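Local coordinates for protein KLLA0C04147p (Kluyveromyces lactis, PDB 5H2A) that is an Osh1 protein of the OSBP family, represented by its ankyrin-repeat domain, and as a whole probably binds sterols and transfers them between membranes, at residues A[40-45]-A[49-54]; A[72-77]-A[82-87]. All coordinates share one frame; numbering follows the deposited sequence.

Contact 1: residues A[40-45]-A[49-54]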
ATOM      1  N   GLN A  40      27.605  -9.541  -8.322  1.00 21.70           N
ATOM      2  CA  GLN A  40      27.646 -10.996  -8.298  1.00 22.73           C
ATOM      3  C   GLN A  40      28.499 -11.422  -7.108  1.00 22.67           C
ATOM      4  O   GLN A  40      29.463 -10.747  -6.761  1.00 30.15           O
ATOM      5  CB  GLN A  40      28.195 -11.566  -9.620  1.00 29.68           C
ATOM      6  CG  GLN A  40      27.505 -11.057 -10.911  1.00 29.51           C
ATOM      7  CD  GLN A  40      26.063 -11.547 -11.091  1.00 33.44           C
ATOM      8  OE1 GLN A  40      25.742 -12.689 -10.777  1.00 42.59           O
ATOM      9  NE2 GLN A  40      25.187 -10.664 -11.589  1.00 29.37           N
ATOM     10  N   PRO A  41      28.108 -12.506  -6.417  1.00 33.73           N
ATOM     11  CA  PRO A  41      26.889 -13.295  -6.603  1.00 27.09           C
ATOM     12  C   PRO A  41      25.663 -12.445  -6.334  1.00 24.70           C
ATOM     13  O   PRO A  41      25.646 -11.655  -5.382  1.00 22.29           O
ATOM     14  CB  PRO A  41      27.016 -14.414  -5.556  1.00 33.27           C
ATOM     15  CG  PRO A  41      28.452 -14.398  -5.121  1.00 37.48           C
ATOM     16  CD  PRO A  41      28.893 -12.970  -5.260  1.00 32.51           C
ATOM     17  N   PHE A  42      24.643 -12.603  -7.175  1.00 21.73           N
ATOM     18  CA  PHE A  42      23.532 -11.669  -7.129  1.00 26.66           C
ATOM     19  C   PHE A  42      22.681 -11.811  -5.869  1.00 30.29           C
ATOM     20  O   PHE A  42      21.961 -10.874  -5.515  1.00 25.91           O
ATOM     21  CB  PHE A  42      22.657 -11.843  -8.361  1.00 28.95           C
ATOM     22  CG  PHE A  42      21.691 -10.717  -8.554  1.00 32.17           C
ATOM     23  CD1 PHE A  42      22.144  -9.471  -8.987  1.00 24.67           C
ATOM     24  CD2 PHE A  42      20.340 -10.892  -8.300  1.00 27.16           C
ATOM     25  CE1 PHE A  42      21.266  -8.420  -9.153  1.00 29.95           C
ATOM     26  CE2 PHE A  42      19.453  -9.845  -8.479  1.00 23.10           C
ATOM     27  CZ  PHE A  42      19.927  -8.598  -8.898  1.00 26.89           C
ATOM     28  N   ASP A  43      22.728 -12.959  -5.199  1.00 28.21           N
ATOM     29  CA  ASP A  43      21.964 -13.155  -3.975  1.00 30.75           C
ATOM     30  C   ASP A  43      22.815 -12.960  -2.730  1.00 26.95           C
ATOM     31  O   ASP A  43      22.315 -13.140  -1.610  1.00 24.94           O
ATOM     32  CB  ASP A  43      21.286 -14.540  -3.980  1.00 31.81           C
ATOM     33  CG  ASP A  43      22.270 -15.701  -3.962  1.00 38.59           C
ATOM     34  OD1 ASP A  43      23.487 -15.504  -4.161  1.00 32.90           O
ATOM     35  OD2 ASP A  43      21.807 -16.850  -3.762  1.00 48.87           O
ATOM     36  N   GLU A  44      24.071 -12.555  -2.893  1.00 21.54           N
ATOM     37  CA  GLU A  44      24.918 -12.260  -1.746  1.00 20.74           C
ATOM     38  C   GLU A  44      24.336 -11.060  -0.989  1.00 22.15           C
ATOM     39  O   GLU A  44      23.950 -10.058  -1.617  1.00 21.10           O
ATOM     40  CB  GLU A  44      26.352 -11.996  -2.229  1.00 23.32           C
ATOM     41  CG  GLU A  44      27.455 -12.269  -1.217  1.00 37.40           C
ATOM     42  CD  GLU A  44      27.704 -11.094  -0.281  1.00 42.37           C
ATOM     43  OE1 GLU A  44      27.246  -9.968  -0.599  1.00 32.64           O
ATOM     44  OE2 GLU A  44      28.362 -11.298   0.766  1.00 37.11           O
ATOM     45  N   PRO A  45      24.199 -11.137   0.337  1.00 23.96           N
ATOM     46  CA  PRO A  45      23.395 -10.112   1.038  1.00 26.03           C
ATOM     47  C   PRO A  45      23.943  -8.695   0.924  1.00 22.76           C
ATOM     48  O   PRO A  45      23.153  -7.742   0.854  1.00 18.29           O
ATOM     49  CB  PRO A  45      23.381 -10.605   2.495  1.00 33.77           C
ATOM     50  CG  PRO A  45      24.488 -11.584   2.603  1.00 35.00           C
ATOM     51  CD  PRO A  45      24.658 -12.204   1.241  1.00 31.36           C
ATOM     52  N   SER A  49      21.900  -5.610  -0.789  1.00 15.54           N
ATOM     53  CA  SER A  49      21.619  -4.390  -0.031  1.00 19.90           C
ATOM     54  C   SER A  49      21.930  -3.142  -0.841  1.00 22.88           C
ATOM     55  O   SER A  49      21.325  -2.092  -0.603  1.00 24.09           O
ATOM     56  CB  SER A  49      22.414  -4.372   1.280  1.00 21.98           C
ATOM     57  OG  SER A  49      23.798  -4.166   1.033  1.00 28.80           O
ATOM     58  N   VAL A  50      22.882  -3.223  -1.770  1.00 17.41           N
ATOM     59  CA  VAL A  50      23.128  -2.106  -2.685  1.00 16.95           C
ATOM     60  C   VAL A  50      22.147  -2.141  -3.847  1.00 15.94           C
ATOM     61  O   VAL A  50      21.587  -1.110  -4.233  1.00 15.60           O
ATOM     62  CB  VAL A  50      24.584  -2.135  -3.183  1.00 21.86           C
ATOM     63  CG1 VAL A  50      24.845  -0.974  -4.164  1.00 19.82           C
ATOM     64  CG2 VAL A  50      25.562  -2.086  -1.995  1.00 18.76           C
ATOM     65  N   PHE A  51      21.944  -3.324  -4.445  1.00 16.07           N
ATOM     66  CA  PHE A  51      21.047  -3.408  -5.596  1.00 15.84           C
ATOM     67  C   PHE A  51      19.660  -2.862  -5.265  1.00 21.25           C
ATOM     68  O   PHE A  51      19.057  -2.138  -6.074  1.00 16.27           O
ATOM     69  CB  PHE A  51      20.914  -4.850  -6.089  1.00 15.37           C
ATOM     70  CG  PHE A  51      19.952  -4.980  -7.246  1.00 13.26           C
ATOM     71  CD1 PHE A  51      20.386  -4.735  -8.539  1.00 17.82           C
ATOM     72  CD2 PHE A  51      18.620  -5.299  -7.032  1.00 15.56           C
ATOM     73  CE1 PHE A  51      19.499  -4.797  -9.611  1.00 20.74           C
ATOM     74  CE2 PHE A  51      17.721  -5.388  -8.104  1.00 23.50           C
ATOM     75  CZ  PHE A  51      18.164  -5.138  -9.394  1.00 22.91           C
ATOM     76  N   GLU A  52      19.128  -3.201  -4.086  1.00 16.36           N
ATOM     77  CA  GLU A  52      17.745  -2.809  -3.855  1.00 15.89           C
ATOM     78  C   GLU A  52      17.581  -1.306  -3.592  1.00 15.30           C
ATOM     79  O   GLU A  52      16.443  -0.838  -3.525  1.00 17.94           O
ATOM     80  CB  GLU A  52      17.147  -3.639  -2.709  1.00 21.69           C
ATOM     81  CG  GLU A  52      17.801  -3.457  -1.359  1.00 35.55           C
ATOM     82  CD  GLU A  52      17.362  -4.528  -0.349  1.00 44.67           C
ATOM     83  OE1 GLU A  52      17.636  -4.336   0.858  1.00 48.84           O
ATOM     84  OE2 GLU A  52      16.758  -5.552  -0.768  1.00 43.57           O
ATOM     85  N   LEU A  53      18.665  -0.541  -3.495  1.00 13.44           N
ATOM     86  CA  LEU A  53      18.597   0.908  -3.368  1.00 13.94           C
ATOM     87  C   LEU A  53      18.844   1.644  -4.677  1.00 16.42           C
ATOM     88  O   LEU A  53      18.948   2.871  -4.660  1.00 16.63           O
ATOM     89  CB  LEU A  53      19.619   1.395  -2.324  1.00 14.13           C
ATOM     90  CG  LEU A  53      19.430   0.897  -0.881  1.00 19.40           C
ATOM     91  CD1 LEU A  53      20.535   1.398   0.043  1.00 25.70           C
ATOM     92  CD2 LEU A  53      18.063   1.317  -0.359  1.00 21.14           C
ATOM     93  N   ILE A  54      18.970   0.933  -5.800  1.00 14.59           N
ATOM     94  CA  ILE A  54      19.374   1.581  -7.051  1.00 15.81           C
ATOM     95  C   ILE A  54      18.413   2.699  -7.422  1.00 14.91           C
ATOM     96  O   ILE A  54      18.830   3.753  -7.924  1.00 14.87           O
ATOM     97  CB  ILE A  54      19.479   0.545  -8.183  1.00 16.62           C
ATOM     98  CG1 ILE A  54      20.790  -0.230  -8.081  1.00 19.73           C
ATOM     99  CG2 ILE A  54      19.415   1.230  -9.560  1.00 18.18           C
ATOM    100  CD1 ILE A  54      20.860  -1.363  -9.103  1.00 24.63           C
TER
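Phe-42 reaches across from the loop after helix 28-38 and sets the edge of its ring against a face of Phe-51, an edge-to-face aromatic pair. The ring centroids lie 4.9 Å apart and the planes meet at 70°. CZ of Phe-42 sits over the middle of the Phe-51 ring, 3.7 Å above its plane, while Phe-42 CE1 comes within 3.8 Å of Phe-51 CD1. Both rings swing out anti to their own backbone N (chi1 -166° for Phe-42, 178° for Phe-51), and this brings them together although the CA atoms of Phe-42 and Phe-51 stay 8.8 Å apart. Ile-35 of helix 28-38 also packs on Phe-42. The loop turns through a type I beta turn from Pro-41, which follows a cis peptide bond, to Glu-44, where Glu-44 N donates to Pro-41 O. Glu-44 is the N-cap of helix 45-51, its OE1 accepting the backbone N of Val-47. At Pro-45 the helix begins: Pro-45 O accepts Ser-49 N at 3.0 Å. Ser-49 OG hydrogen-bonds backward to Thr-46 O. The contact thus combines a capped helix start and an i to i+4 bond near it with a T-shaped pair, which folds the entering loop back onto the helix within this mainly helical ankyrin-repeat domain.

Contact 2: residues A[72-77]-A[82-87]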
ATOM      1  N   GLN A  72      10.260   1.414 -15.520  1.00 19.17           N
ATOM      2  CA  GLN A  72       9.477   0.643 -16.480  1.00 22.50           C
ATOM      3  C   GLN A  72       9.946  -0.806 -16.551  1.00 24.80           C
ATOM      4  O   GLN A  72       9.124  -1.728 -16.661  1.00 21.21           O
ATOM      5  CB  GLN A  72       9.545   1.301 -17.858  1.00 24.62           C
ATOM      6  CG  GLN A  72       8.707   0.584 -18.907  1.00 39.83           C
ATOM      7  CD  GLN A  72       7.271   0.351 -18.451  1.00 52.58           C
ATOM      8  OE1 GLN A  72       6.537   1.301 -18.154  1.00 53.90           O
ATOM      9  NE2 GLN A  72       6.864  -0.918 -18.388  1.00 52.84           N
ATOM     10  N   ASN A  73      11.253  -1.037 -16.477  1.00 17.87           N
ATOM     11  CA  ASN A  73      11.788  -2.374 -16.739  1.00 19.13           C
ATOM     12  C   ASN A  73      11.982  -3.241 -15.502  1.00 22.29           C
ATOM     13  O   ASN A  73      11.971  -4.476 -15.628  1.00 19.89           O
ATOM     14  CB  ASN A  73      13.110  -2.261 -17.489  1.00 22.67           C
ATOM     15  CG  ASN A  73      12.916  -1.715 -18.885  1.00 33.24           C
ATOM     16  OD1 ASN A  73      12.119  -2.249 -19.654  1.00 34.82           O
ATOM     17  ND2 ASN A  73      13.578  -0.612 -19.193  1.00 26.40           N
ATOM     18  N   TRP A  74      12.177  -2.655 -14.325  1.00 17.86           N
ATOM     19  CA  TRP A  74      12.477  -3.443 -13.137  1.00 16.45           C
ATOM     20  C   TRP A  74      11.461  -3.346 -12.000  1.00 20.83           C
ATOM     21  O   TRP A  74      11.660  -4.009 -10.984  1.00 18.91           O
ATOM     22  CB  TRP A  74      13.844  -3.058 -12.561  1.00 17.19           C
ATOM     23  CG  TRP A  74      15.043  -3.384 -13.429  1.00 16.73           C
ATOM     24  CD1 TRP A  74      15.072  -4.101 -14.581  1.00 16.91           C
ATOM     25  CD2 TRP A  74      16.390  -2.956 -13.177  1.00 17.05           C
ATOM     26  NE1 TRP A  74      16.381  -4.159 -15.075  1.00 18.18           N
ATOM     27  CE2 TRP A  74      17.198  -3.454 -14.222  1.00 18.50           C
ATOM     28  CE3 TRP A  74      16.988  -2.197 -12.158  1.00 21.63           C
ATOM     29  CZ2 TRP A  74      18.578  -3.225 -14.277  1.00 21.47           C
ATOM     30  CZ3 TRP A  74      18.373  -1.960 -12.216  1.00 23.21           C
ATOM     31  CH2 TRP A  74      19.147  -2.473 -13.267  1.00 23.29           C
ATOM     32  N   THR A  75      10.405  -2.531 -12.094  1.00 18.44           N
ATOM     33  CA  THR A  75       9.547  -2.342 -10.920  1.00 19.80           C
ATOM     34  C   THR A  75       8.073  -2.674 -11.131  1.00 28.39           C
ATOM     35  O   THR A  75       7.283  -2.510 -10.190  1.00 24.60           O
ATOM     36  CB  THR A  75       9.624  -0.896 -10.386  1.00 19.14           C
ATOM     37  OG1 THR A  75       8.837  -0.022 -11.212  1.00 27.13           O
ATOM     38  CG2 THR A  75      11.054  -0.401 -10.345  1.00 19.86           C
ATOM     39  N   THR A  76       7.670  -3.122 -12.306  1.00 30.69           N
ATOM     40  CA  THR A  76       6.261  -3.446 -12.493  1.00 31.28           C
ATOM     41  C   THR A  76       5.992  -4.901 -12.104  1.00 31.10           C
ATOM     42  O   THR A  76       6.912  -5.715 -11.976  1.00 27.67           O
ATOM     43  CB  THR A  76       5.828  -3.213 -13.941  1.00 34.43           C
ATOM     44  OG1 THR A  76       6.418  -4.220 -14.769  1.00 30.82           O
ATOM     45  CG2 THR A  76       6.271  -1.836 -14.424  1.00 32.75           C
ATOM     46  N   LYS A  77       4.699  -5.222 -11.925  1.00 33.48           N
ATOM     47  CA  LYS A  77       4.310  -6.582 -11.547  1.00 35.38           C
ATOM     48  C   LYS A  77       4.897  -7.623 -12.484  1.00 30.55           C
ATOM     49  O   LYS A  77       5.206  -8.742 -12.054  1.00 34.13           O
ATOM     50  CB  LYS A  77       2.780  -6.730 -11.529  1.00 40.83           C
ATOM     51  CG  LYS A  77       2.119  -6.184 -10.295  1.00 54.48           C
ATOM     52  CD  LYS A  77       2.530  -7.022  -9.095  1.00 59.19           C
ATOM     53  CE  LYS A  77       2.144  -6.321  -7.791  1.00 57.29           C
ATOM     54  NZ  LYS A  77       1.260  -5.143  -8.114  1.00 59.14           N
ATOM     55  N   SER A  82      11.451 -11.747 -11.288  1.00 35.92           N
ATOM     56  CA  SER A  82      12.780 -11.714 -11.879  1.00 37.95           C
ATOM     57  C   SER A  82      13.822 -11.318 -10.847  1.00 34.01           C
ATOM     58  O   SER A  82      13.516 -10.708  -9.818  1.00 28.02           O
ATOM     59  CB  SER A  82      12.837 -10.742 -13.060  1.00 46.08           C
ATOM     60  OG  SER A  82      12.109 -11.264 -14.157  1.00 55.69           O
ATOM     61  N   GLN A  83      15.072 -11.699 -11.130  1.00 25.23           N
ATOM     62  CA  GLN A  83      16.174 -11.231 -10.298  1.00 28.87           C
ATOM     63  C   GLN A  83      16.302  -9.718 -10.380  1.00 25.88           C
ATOM     64  O   GLN A  83      16.554  -9.054  -9.367  1.00 26.47           O
ATOM     65  CB  GLN A  83      17.488 -11.901 -10.716  1.00 30.62           C
ATOM     66  CG  GLN A  83      17.580 -13.386 -10.368  1.00 36.92           C
ATOM     67  CD  GLN A  83      18.933 -13.975 -10.731  1.00 47.21           C
ATOM     68  OE1 GLN A  83      19.503 -13.651 -11.773  1.00 47.18           O
ATOM     69  NE2 GLN A  83      19.463 -14.826  -9.861  1.00 56.19           N
ATOM     70  N   LEU A  84      16.122  -9.146 -11.574  1.00 27.38           N
ATOM     71  CA  LEU A  84      16.159  -7.690 -11.714  1.00 20.74           C
ATOM     72  C   LEU A  84      14.767  -7.178 -11.388  1.00 22.72           C
ATOM     73  O   LEU A  84      13.928  -6.934 -12.259  1.00 22.61           O
ATOM     74  CB  LEU A  84      16.605  -7.254 -13.099  1.00 20.26           C
ATOM     75  CG  LEU A  84      17.987  -7.753 -13.535  1.00 27.33           C
ATOM     76  CD1 LEU A  84      18.458  -6.993 -14.764  1.00 26.86           C
ATOM     77  CD2 LEU A  84      19.003  -7.648 -12.430  1.00 30.54           C
ATOM     78  N   PHE A  85      14.520  -7.037 -10.095  1.00 21.16           N
ATOM     79  CA  PHE A  85      13.268  -6.463  -9.630  1.00 16.89           C
ATOM     80  C   PHE A  85      13.595  -5.520  -8.494  1.00 21.85           C
ATOM     81  O   PHE A  85      14.348  -5.883  -7.585  1.00 20.89           O
ATOM     82  CB  PHE A  85      12.284  -7.527  -9.141  1.00 17.92           C
ATOM     83  CG  PHE A  85      11.050  -6.939  -8.513  1.00 19.14           C
ATOM     84  CD1 PHE A  85      10.049  -6.384  -9.305  1.00 23.19           C
ATOM     85  CD2 PHE A  85      10.909  -6.906  -7.134  1.00 24.05           C
ATOM     86  CE1 PHE A  85       8.895  -5.826  -8.719  1.00 18.90           C
ATOM     87  CE2 PHE A  85       9.774  -6.348  -6.547  1.00 27.28           C
ATOM     88  CZ  PHE A  85       8.767  -5.818  -7.337  1.00 22.47           C
ATOM     89  N   ILE A  86      13.042  -4.316  -8.550  1.00 18.10           N
ATOM     90  CA  ILE A  86      13.209  -3.335  -7.479  1.00 14.95           C
ATOM     91  C   ILE A  86      11.827  -3.000  -6.938  1.00 18.47           C
ATOM     92  O   ILE A  86      10.889  -2.772  -7.714  1.00 16.84           O
ATOM     93  CB  ILE A  86      13.922  -2.065  -7.965  1.00 14.56           C
ATOM     94  CG1 ILE A  86      15.410  -2.358  -8.213  1.00 22.40           C
ATOM     95  CG2 ILE A  86      13.799  -0.935  -6.913  1.00 20.94           C
ATOM     96  CD1 ILE A  86      16.181  -1.177  -8.730  1.00 35.79           C
ATOM     97  N   ASP A  87      11.715  -2.965  -5.618  1.00 16.86           N
ATOM     98  CA  ASP A  87      10.495  -2.555  -4.936  1.00 18.98           C
ATOM     99  C   ASP A  87      10.434  -1.031  -4.923  1.00 14.09           C
ATOM    100  O   ASP A  87      11.248  -0.371  -4.264  1.00 13.26           O
ATOM    101  CB  ASP A  87      10.492  -3.139  -3.529  1.00 20.15           C
ATOM    102  CG  ASP A  87       9.308  -2.696  -2.709  1.00 25.57           C
ATOM    103  OD1 ASP A  87       8.400  -2.010  -3.227  1.00 19.71           O
ATOM    104  OD2 ASP A  87       9.297  -3.052  -1.517  1.00 25.39           O
TER
HETATM  105  O   HOH W   1      13.152  -7.446 -14.998  1.00 24.73           O
HETATM  106  O   HOH W   2       8.102  -2.356  -7.460  1.00 16.56           O
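A helix C-terminus and the extended chain that returns past it meet here, where Trp-74 ends helix 64-74 and receives Leu-84, Phe-85 and Ile-86. The backbone link is one hydrogen bond, Ile-86 N to Trp-74 O, 2.8 Å long. Phe-85 CA adds a CA-H...O contact to the same Trp-74 O at 3.2 Å. Leu-84, the centre of an inverse gamma turn, lays its CB over one face of the Trp-74 indole, 3.8 Å from the centroid of the five-membered ring, as a CH-pi contact. Its CD1 extends that cover to NE1 and CE2 of Trp-74. Ile-86 instead approaches the indole at its edge, with Ile-86 CD1 3.7 Å from Trp-74 CE3. CG of Trp-74 is turned away from the carbonyl carbon (chi1 -66°) and CD1 nearly eclipses CA (chi2 -8°), which puts the CA-CB bond almost in the plane of the indole and presents a face to Leu-84; the ring system also packs on Phe-28, Leu-31 and Cys-32 of helix 28-38. Beyond it, Thr-75 CB and CG2 both rest 3.5 Å from Ile-86 O, while Thr-75 OG1 turns elsewhere, bonding to Val-71 O and His-117 NE2. The Phe-85 ring meets Thr-76 O at its edge. One water donates to both Asn-73 O and Leu-84 O, a further bridge between the two backbones. Segments 72-77 and 82-87 thus make a helix C-terminus crossed by an extended segment, over a buried tryptophan, in the connection that leads toward the predicted ankyrin repeat at residues 94-117.

How the contacts relate
Following the chain from the N terminus, helix 28-38 runs into contact 1, which closes the first turn of helix 45-51, with the loop before it folded onto Phe-51. Helices 54-61 and 64-74 come next, and contact 2 then closes the loop between residues 77 and 82. The two are in series, neither nested nor crossed, with centres about 13 Å apart. They nevertheless lie on the same side of the chain's centre and touch: Phe-42 CZ packs on Leu-84 CD2 at 3.8 Å, and Ile-54 CB on Ile-86 CD1 at 3.8 Å. Segment 82-87 therefore ties the end of helix 64-74 to helices 45-51 and 54-61 and to the loop after helix 28-38.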